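PDB 6L7R: putative spindle pole body component alp6 protein from Chaetomium thermophilum, which probably binds gamma-tubulin and microtubule minus ends as a GCP3-type member of the gamma-tubulin complex family, represented here by an N-terminal helical fragment. Local coordinates for residues Asp14-Ile17 with Gly18-Pro22; Gln36-Phe39 with Asp40-Ala44; Leu99-Leu102 with His103-Asp107. All coordinates share one frame; numbering follows the deposited sequence.

Contact 1 of 3, residues Asp14-Ile17 with Gly18-Pro22; sequences DSLI and GHLVP
Leu16 and Leu20 meet one helical turn apart, their side chains running side by side in the same direction until the methyls Leu16 CD2 and Leu20 CD1 come within 4.0 Å. Leu20 reaches this position in a regular staggered conformation, with CG anti to its carbonyl carbon and close beside its own N (chi1 -59°), and this lays Leu20 CG 3.6 Å from Leu16 O, on the carbonyl of the very residue whose methyl it meets. That carbonyl is also engaged by the backbone, for Leu20 N donates to Leu16 O at 2.8 Å. One oxygen thus receives both the amide and the branch point of the same leucine.

His19 behaves otherwise. At its root His19 CB stays near the preceding turn, 3.4 Å from Ser15 O, while CG is anti to the backbone N (chi1 -170°) and the imidazole is carried away from that turn. There His19 NE2 is hydrogen-bonded to an acidic side chain of another protein chain, so the polar end of this residue is satisfied across the interface.

The last turn closes at Val21, the first residue to leave helical phi/psi. Even so, Val21 N still donates to Ile17 O at 2.9 Å, and Val21 CB lies 3.4 Å from Ile17 O. One turn earlier, Asp14 O accepts a hydrogen bond from Gly18 N at 3.2 Å and takes a second one from Arg35 NH1.

This is the C-terminal part of helix 6-20. Ile17 packs on Arg35, Val38 and Phe39 of helix 29-47, whereas Leu16 and Val21 lie against apolar side chains of the other protein chain.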
loop_
_atom_site.group_PDB
_atom_site.type_symbol
_atom_site.label_atom_id
_atom_site.label_comp_id
_atom_site.label_asym_id
_atom_site.label_seq_id
_atom_site.Cartn_x
_atom_site.Cartn_y
_atom_site.Cartn_z
ATOM N N ASP A 14 -7.791 2.489 -9.311
ATOM C CA ASP A 14 -8.683 3.623 -9.548
ATOM C C ASP A 14 -8.944 4.382 -8.256
ATOM O O ASP A 14 -8.891 5.618 -8.220
ATOM C CB ASP A 14 -10.016 3.149 -10.130
ATOM C CG ASP A 14 -9.902 2.593 -11.528
ATOM O OD1 ASP A 14 -8.938 2.929 -12.255
ATOM O OD2 ASP A 14 -10.817 1.828 -11.908
ATOM N N SER A 15 -9.210 3.647 -7.175
ATOM C CA SER A 15 -9.497 4.281 -5.897
ATOM C C SER A 15 -8.291 5.053 -5.388
ATOM O O SER A 15 -8.423 6.194 -4.926
ATOM C CB SER A 15 -9.935 3.225 -4.880
ATOM O OG SER A 15 -11.203 2.715 -5.232
ATOM N N LEU A 16 -7.108 4.431 -5.446
ATOM C CA LEU A 16 -5.880 5.088 -5.011
ATOM C C LEU A 16 -5.663 6.393 -5.760
ATOM O O LEU A 16 -5.344 7.424 -5.164
ATOM C CB LEU A 16 -4.675 4.174 -5.245
ATOM C CG LEU A 16 -3.981 3.315 -4.190
ATOM C CD1 LEU A 16 -2.603 2.938 -4.743
ATOM C CD2 LEU A 16 -3.867 4.005 -2.824
ATOM N N ILE A 17 -5.790 6.355 -7.090
ATOM C CA ILE A 17 -5.503 7.549 -7.872
ATOM C C ILE A 17 -6.412 8.694 -7.455
ATOM O O ILE A 17 -5.956 9.831 -7.273
ATOM C CB ILE A 17 -5.625 7.235 -9.373
ATOM C CG1 ILE A 17 -4.517 6.251 -9.768
ATOM C CG2 ILE A 17 -5.559 8.521 -10.183
ATOM C CD1 ILE A 17 -4.599 5.767 -11.219
ATOM N N GLY A 18 -7.707 8.417 -7.279
ATOM C CA GLY A 18 -8.622 9.472 -6.884
ATOM C C GLY A 18 -8.334 9.994 -5.489
ATOM O O GLY A 18 -8.497 11.187 -5.223
ATOM N N HIS A 19 -7.870 9.120 -4.598
ATOM C CA HIS A 19 -7.608 9.515 -3.218
ATOM C C HIS A 19 -6.300 10.289 -3.083
ATOM O O HIS A 19 -6.217 11.224 -2.279
ATOM C CB HIS A 19 -7.587 8.271 -2.324
ATOM C CG HIS A 19 -7.561 8.576 -0.855
ATOM N ND1 HIS A 19 -8.557 9.291 -0.223
ATOM C CD2 HIS A 19 -6.670 8.240 0.109
ATOM C CE1 HIS A 19 -8.276 9.391 1.065
ATOM N NE2 HIS A 19 -7.136 8.763 1.292
ATOM N N LEU A 20 -5.262 9.907 -3.832
ATOM C CA LEU A 20 -3.940 10.500 -3.657
ATOM C C LEU A 20 -3.593 11.574 -4.684
ATOM O O LEU A 20 -2.637 12.326 -4.461
ATOM C CB LEU A 20 -2.858 9.418 -3.705
ATOM C CG LEU A 20 -3.001 8.333 -2.634
ATOM C CD1 LEU A 20 -1.782 7.432 -2.631
ATOM C CD2 LEU A 20 -3.193 8.986 -1.278
ATOM N N VAL A 21 -4.322 11.665 -5.793
ATOM C CA VAL A 21 -3.998 12.657 -6.824
ATOM C C VAL A 21 -5.256 13.455 -7.133
ATOM O O VAL A 21 -5.942 13.168 -8.127
ATOM C CB VAL A 21 -3.442 12.010 -8.104
ATOM C CG1 VAL A 21 -2.899 13.097 -9.053
ATOM C CG2 VAL A 21 -2.346 11.006 -7.786
ATOM N N PRO A 22 -5.590 14.459 -6.324
ATOM C CA PRO A 22 -6.857 15.180 -6.535
ATOM C C PRO A 22 -7.016 15.771 -7.931
ATOM O O PRO A 22 -8.141 15.799 -8.446
ATOM C CB PRO A 22 -6.816 16.273 -5.459
ATOM C CG PRO A 22 -5.944 15.709 -4.395
ATOM C CD PRO A 22 -4.895 14.902 -5.099
#

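Contact 2 of 3, residues Gln36-Phe39 with Asp40-Ala44; sequences QAVF and DLVRA
Phe39 and Arg43, four residues apart, lie alongside each other and point the same way. Arg43 NE approaches Phe39 CZ to 3.5 Å, and the aliphatic part joins in, with Arg43 CG 3.7 Å from Phe39 CE1. The ring and guanidinium planes are 60° apart, so the two groups are not stacked flat on each other. Arg43 NE also makes a weak hydrogen bond to Asn10 OD1, which may help to hold it beside Phe39. At the CD1 edge of the ring, Asp40 OD1 stands in the ring plane, 3.8 Å from Phe39 CD1, where a partly positive C-H rim would suit a carboxylate oxygen.

That same oxygen is held by Gln36. A bend at chi2 (54°) folds the glutamine chain over, and Gln36 NE2 donates to Asp40 OD1 at 3.2 Å on its syn side, 29° out of the carboxylate plane. The bond probably offsets a less favourable neighbour, since Asp40 OD1 lies only 3.1 Å from Gln36 O, another acceptor.

The buried valines meet loosely through their methyls, Val38 CG1 and Val42 CG2 being 4.3 Å apart, yet Val42 CG2 sits close to Val38 O, at 3.3 Å. Looser still is partly exposed Leu41, which approaches the preceding turn merely through CB, 3.5 Å from Val38 O.

Phe39 also packs on Asn10, Ile13 and Asp14 of helix 6-20, while Gln36 and Asp40 face aromatic side chains of another protein chain. The arrangement is i to i+4 side-chain pairing along helix 29-47, a helix that packs on helix 6-20 and borders a second protein.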
loop_
_atom_site.group_PDB
_atom_site.type_symbol
_atom_site.label_atom_id
_atom_site.label_comp_id
_atom_site.label_asym_id
_atom_site.label_seq_id
_atom_site.Cartn_x
_atom_site.Cartn_y
_atom_site.Cartn_z
ATOM N N GLN A 36 -5.754 8.855 -16.749
ATOM C CA GLN A 36 -5.244 7.805 -17.623
ATOM C C GLN A 36 -3.719 7.752 -17.589
ATOM O O GLN A 36 -3.126 6.664 -17.558
ATOM C CB GLN A 36 -5.743 8.016 -19.053
ATOM C CG GLN A 36 -5.714 6.742 -19.901
ATOM C CD GLN A 36 -6.454 5.582 -19.243
ATOM O OE1 GLN A 36 -7.638 5.689 -18.928
ATOM N NE2 GLN A 36 -5.755 4.470 -19.031
ATOM N N ALA A 37 -3.066 8.920 -17.597
ATOM C CA ALA A 37 -1.607 8.953 -17.541
ATOM C C ALA A 37 -1.102 8.371 -16.226
ATOM O O ALA A 37 -0.086 7.658 -16.191
ATOM C CB ALA A 37 -1.113 10.393 -17.711
ATOM N N VAL A 38 -1.793 8.676 -15.133
ATOM C CA VAL A 38 -1.387 8.136 -13.841
ATOM C C VAL A 38 -1.629 6.635 -13.812
ATOM O O VAL A 38 -0.787 5.865 -13.337
ATOM C CB VAL A 38 -2.130 8.855 -12.701
ATOM C CG1 VAL A 38 -1.767 8.236 -11.368
ATOM C CG2 VAL A 38 -1.775 10.327 -12.692
ATOM N N PHE A 39 -2.768 6.199 -14.350
ATOM C CA PHE A 39 -3.091 4.778 -14.366
ATOM C C PHE A 39 -2.019 3.989 -15.106
ATOM O O PHE A 39 -1.594 2.917 -14.653
ATOM C CB PHE A 39 -4.462 4.568 -15.010
ATOM C CG PHE A 39 -4.939 3.149 -14.952
ATOM C CD1 PHE A 39 -4.709 2.278 -16.015
ATOM C CD2 PHE A 39 -5.600 2.677 -13.829
ATOM C CE1 PHE A 39 -5.144 0.949 -15.963
ATOM C CE2 PHE A 39 -6.044 1.350 -13.769
ATOM C CZ PHE A 39 -5.811 0.490 -14.840
ATOM N N ASP A 40 -1.568 4.516 -16.247
ATOM C CA ASP A 40 -0.561 3.839 -17.054
ATOM C C ASP A 40 0.769 3.776 -16.323
ATOM O O ASP A 40 1.485 2.769 -16.403
ATOM C CB ASP A 40 -0.404 4.559 -18.397
ATOM C CG ASP A 40 -1.579 4.315 -19.332
ATOM O OD1 ASP A 40 -2.644 3.849 -18.858
ATOM O OD2 ASP A 40 -1.438 4.602 -20.538
ATOM N N LEU A 41 1.119 4.846 -15.604
ATOM C CA LEU A 41 2.319 4.827 -14.777
ATOM C C LEU A 41 2.218 3.767 -13.688
ATOM O O LEU A 41 3.162 3.003 -13.459
ATOM C CB LEU A 41 2.555 6.193 -14.151
ATOM C CG LEU A 41 3.733 6.218 -13.180
ATOM C CD1 LEU A 41 5.040 6.032 -13.930
ATOM C CD2 LEU A 41 3.737 7.511 -12.386
ATOM N N VAL A 42 1.080 3.712 -12.997
ATOM C CA VAL A 42 0.940 2.726 -11.924
ATOM C C VAL A 42 1.102 1.323 -12.487
ATOM O O VAL A 42 1.818 0.487 -11.924
ATOM C CB VAL A 42 -0.409 2.891 -11.201
ATOM C CG1 VAL A 42 -0.607 1.753 -10.175
ATOM C CG2 VAL A 42 -0.486 4.243 -10.510
ATOM N N ARG A 43 0.464 1.047 -13.629
ATOM C CA ARG A 43 0.591 -0.284 -14.210
ATOM C C ARG A 43 2.045 -0.608 -14.516
ATOM O O ARG A 43 2.512 -1.719 -14.243
ATOM C CB ARG A 43 -0.262 -0.400 -15.472
ATOM C CG ARG A 43 -1.754 -0.338 -15.201
ATOM C CD ARG A 43 -2.197 -1.452 -14.256
ATOM N NE ARG A 43 -3.437 -2.033 -14.744
ATOM C CZ ARG A 43 -3.488 -2.987 -15.669
ATOM N NH1 ARG A 43 -2.371 -3.473 -16.187
ATOM N NH2 ARG A 43 -4.651 -3.455 -16.081
ATOM N N ALA A 44 2.787 0.362 -15.059
ATOM C CA ALA A 44 4.191 0.119 -15.373
ATOM C C ALA A 44 4.998 -0.127 -14.104
ATOM O O ALA A 44 5.844 -1.028 -14.060
ATOM C CB ALA A 44 4.762 1.301 -16.159
#

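Contact 3 of 3, residues Leu99-Leu102 with His103-Asp107; sequences LYLL and HQLAD
Tyr100 turns its phenol ring along the helix toward Gln104, and the amide answers almost in parallel, ring and amide planes being 17° apart. Contact runs from Tyr100 CE2 to Gln104 CG at 3.7 Å and from Tyr100 CE2 to Gln104 CD at 3.8 Å. Two torsions bring this about: Tyr100 CG is anti to its backbone N (chi1 -165°), and the glutamine chain bends at chi2 (-73°), turning toward the tyrosine. Gln104 CG also lies 3.2 Å from Tyr100 O, whose backbone bond comes from Gln104 N.

His103 is engaged mainly at its root. Its side chain starts from His103 CB, 3.6 Å from both Leu99 O and Tyr100 O, and His103 N donates to Leu99 O at 2.9 Å; the His103 side chain packs on Leu63 and Ile64 of helix 59-70.

Leu102 is buried and packs on an apolar side chain of another protein chain. In a separate pairing one turn apart, Leu101 CD1 meets Leu105 CD1 at 3.8 Å, the two chains crossing at a slant.

By Ala106 the backbone has left helical angles, and Ala106 N makes a weak bond to His103 O. The whole is a helix packed on helix 59-70 through Leu99 and His103, with Tyr100 on Ser51 and Ile53, and bordering the other protein chain through Leu101, Leu102 and Gln104.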
loop_
_atom_site.group_PDB
_atom_site.type_symbol
_atom_site.label_atom_id
_atom_site.label_comp_id
_atom_site.label_asym_id
_atom_site.label_seq_id
_atom_site.Cartn_x
_atom_site.Cartn_y
_atom_site.Cartn_z
ATOM N N LEU A 99 3.954 -5.833 5.876
ATOM C CA LEU A 99 4.964 -5.227 6.737
ATOM C C LEU A 99 6.127 -4.684 5.917
ATOM O O LEU A 99 6.704 -3.643 6.261
ATOM C CB LEU A 99 5.452 -6.236 7.773
ATOM C CG LEU A 99 4.459 -6.525 8.896
ATOM C CD1 LEU A 99 5.019 -7.610 9.766
ATOM C CD2 LEU A 99 4.209 -5.271 9.730
ATOM N N TYR A 100 6.493 -5.376 4.837
ATOM C CA TYR A 100 7.516 -4.841 3.946
ATOM C C TYR A 100 7.085 -3.496 3.376
ATOM O O TYR A 100 7.879 -2.547 3.330
ATOM C CB TYR A 100 7.809 -5.828 2.818
ATOM C CG TYR A 100 9.089 -5.498 2.083
ATOM C CD1 TYR A 100 10.320 -5.868 2.606
ATOM C CD2 TYR A 100 9.071 -4.807 0.879
ATOM C CE1 TYR A 100 11.490 -5.567 1.961
ATOM C CE2 TYR A 100 10.251 -4.499 0.223
ATOM C CZ TYR A 100 11.454 -4.887 0.768
ATOM O OH TYR A 100 12.639 -4.596 0.131
ATOM N N LEU A 101 5.819 -3.392 2.967
ATOM C CA LEU A 101 5.300 -2.127 2.457
ATOM C C LEU A 101 5.453 -1.023 3.493
ATOM O O LEU A 101 5.956 0.063 3.187
ATOM C CB LEU A 101 3.831 -2.279 2.055
ATOM C CG LEU A 101 3.135 -0.939 1.800
ATOM C CD1 LEU A 101 3.622 -0.347 0.478
ATOM C CD2 LEU A 101 1.624 -1.068 1.823
ATOM N N LEU A 102 5.020 -1.281 4.732
ATOM C CA LEU A 102 5.157 -0.267 5.771
ATOM C C LEU A 102 6.615 0.130 5.983
ATOM O O LEU A 102 6.931 1.322 6.090
ATOM C CB LEU A 102 4.538 -0.762 7.082
ATOM C CG LEU A 102 3.042 -1.074 7.016
ATOM C CD1 LEU A 102 2.491 -1.382 8.406
ATOM C CD2 LEU A 102 2.272 0.079 6.412
ATOM N N HIS A 103 7.524 -0.849 6.032
ATOM C CA HIS A 103 8.937 -0.513 6.198
ATOM C C HIS A 103 9.417 0.414 5.087
ATOM O O HIS A 103 10.177 1.359 5.339
ATOM C CB HIS A 103 9.785 -1.780 6.226
ATOM C CG HIS A 103 11.249 -1.524 6.030
ATOM N ND1 HIS A 103 12.064 -1.045 7.034
ATOM C CD2 HIS A 103 12.040 -1.668 4.939
ATOM C CE1 HIS A 103 13.297 -0.914 6.573
ATOM N NE2 HIS A 103 13.307 -1.285 5.304
ATOM N N GLN A 104 8.977 0.166 3.851
ATOM C CA GLN A 104 9.418 1.004 2.736
ATOM C C GLN A 104 8.897 2.433 2.863
ATOM O O GLN A 104 9.582 3.384 2.476
ATOM C CB GLN A 104 8.959 0.391 1.411
ATOM C CG GLN A 104 9.600 -0.943 1.102
ATOM C CD GLN A 104 11.058 -0.811 0.705
ATOM O OE1 GLN A 104 11.961 -0.986 1.528
ATOM N NE2 GLN A 104 11.295 -0.494 -0.563
ATOM N N LEU A 105 7.678 2.601 3.370
ATOM C CA LEU A 105 7.082 3.916 3.558
ATOM C C LEU A 105 7.476 4.572 4.873
ATOM O O LEU A 105 7.078 5.718 5.115
ATOM C CB LEU A 105 5.554 3.815 3.467
ATOM C CG LEU A 105 5.052 3.309 2.111
ATOM C CD1 LEU A 105 3.557 3.046 2.135
ATOM C CD2 LEU A 105 5.417 4.301 1.020
ATOM N N ALA A 106 8.249 3.893 5.714
ATOM C CA ALA A 106 8.596 4.454 7.017
ATOM C C ALA A 106 9.429 5.716 6.839
ATOM O O ALA A 106 10.280 5.793 5.950
ATOM C CB ALA A 106 9.364 3.432 7.855
ATOM N N ASP A 107 9.178 6.703 7.694
ATOM C CA ASP A 107 9.736 8.041 7.509
ATOM C C ASP A 107 10.155 8.662 8.842
ATOM O O ASP A 107 9.494 9.563 9.357
ATOM C CB ASP A 107 8.716 8.938 6.794
ATOM C CG ASP A 107 9.290 10.293 6.410
ATOM O OD1 ASP A 107 10.521 10.391 6.220
ATOM O OD2 ASP A 107 8.504 11.257 6.289
#

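Overall arrangement
Contacts 1 and 2 belong to one packing unit: helices 6-20 and 29-47 are consecutive and touch directly, Ile17 CG1 meeting Val38 CG1 at 3.8 Å, and the contact centres are 12 Å apart. Contact 3, on helix 95-105, stands separately, its nearest atoms about 8 Å from contact 1 and about 12 Å from contact 2. It is also the most buried, with five of its eight touching residues enclosed against three in each of the others. The chemistry follows place: contact 1 closes a helix end, contact 2 adds an amide-carboxylate bond on a mid-helix flank, and contact 3 relies on leucines and a tyrosine-glutamine pairing. All three border another protein chain.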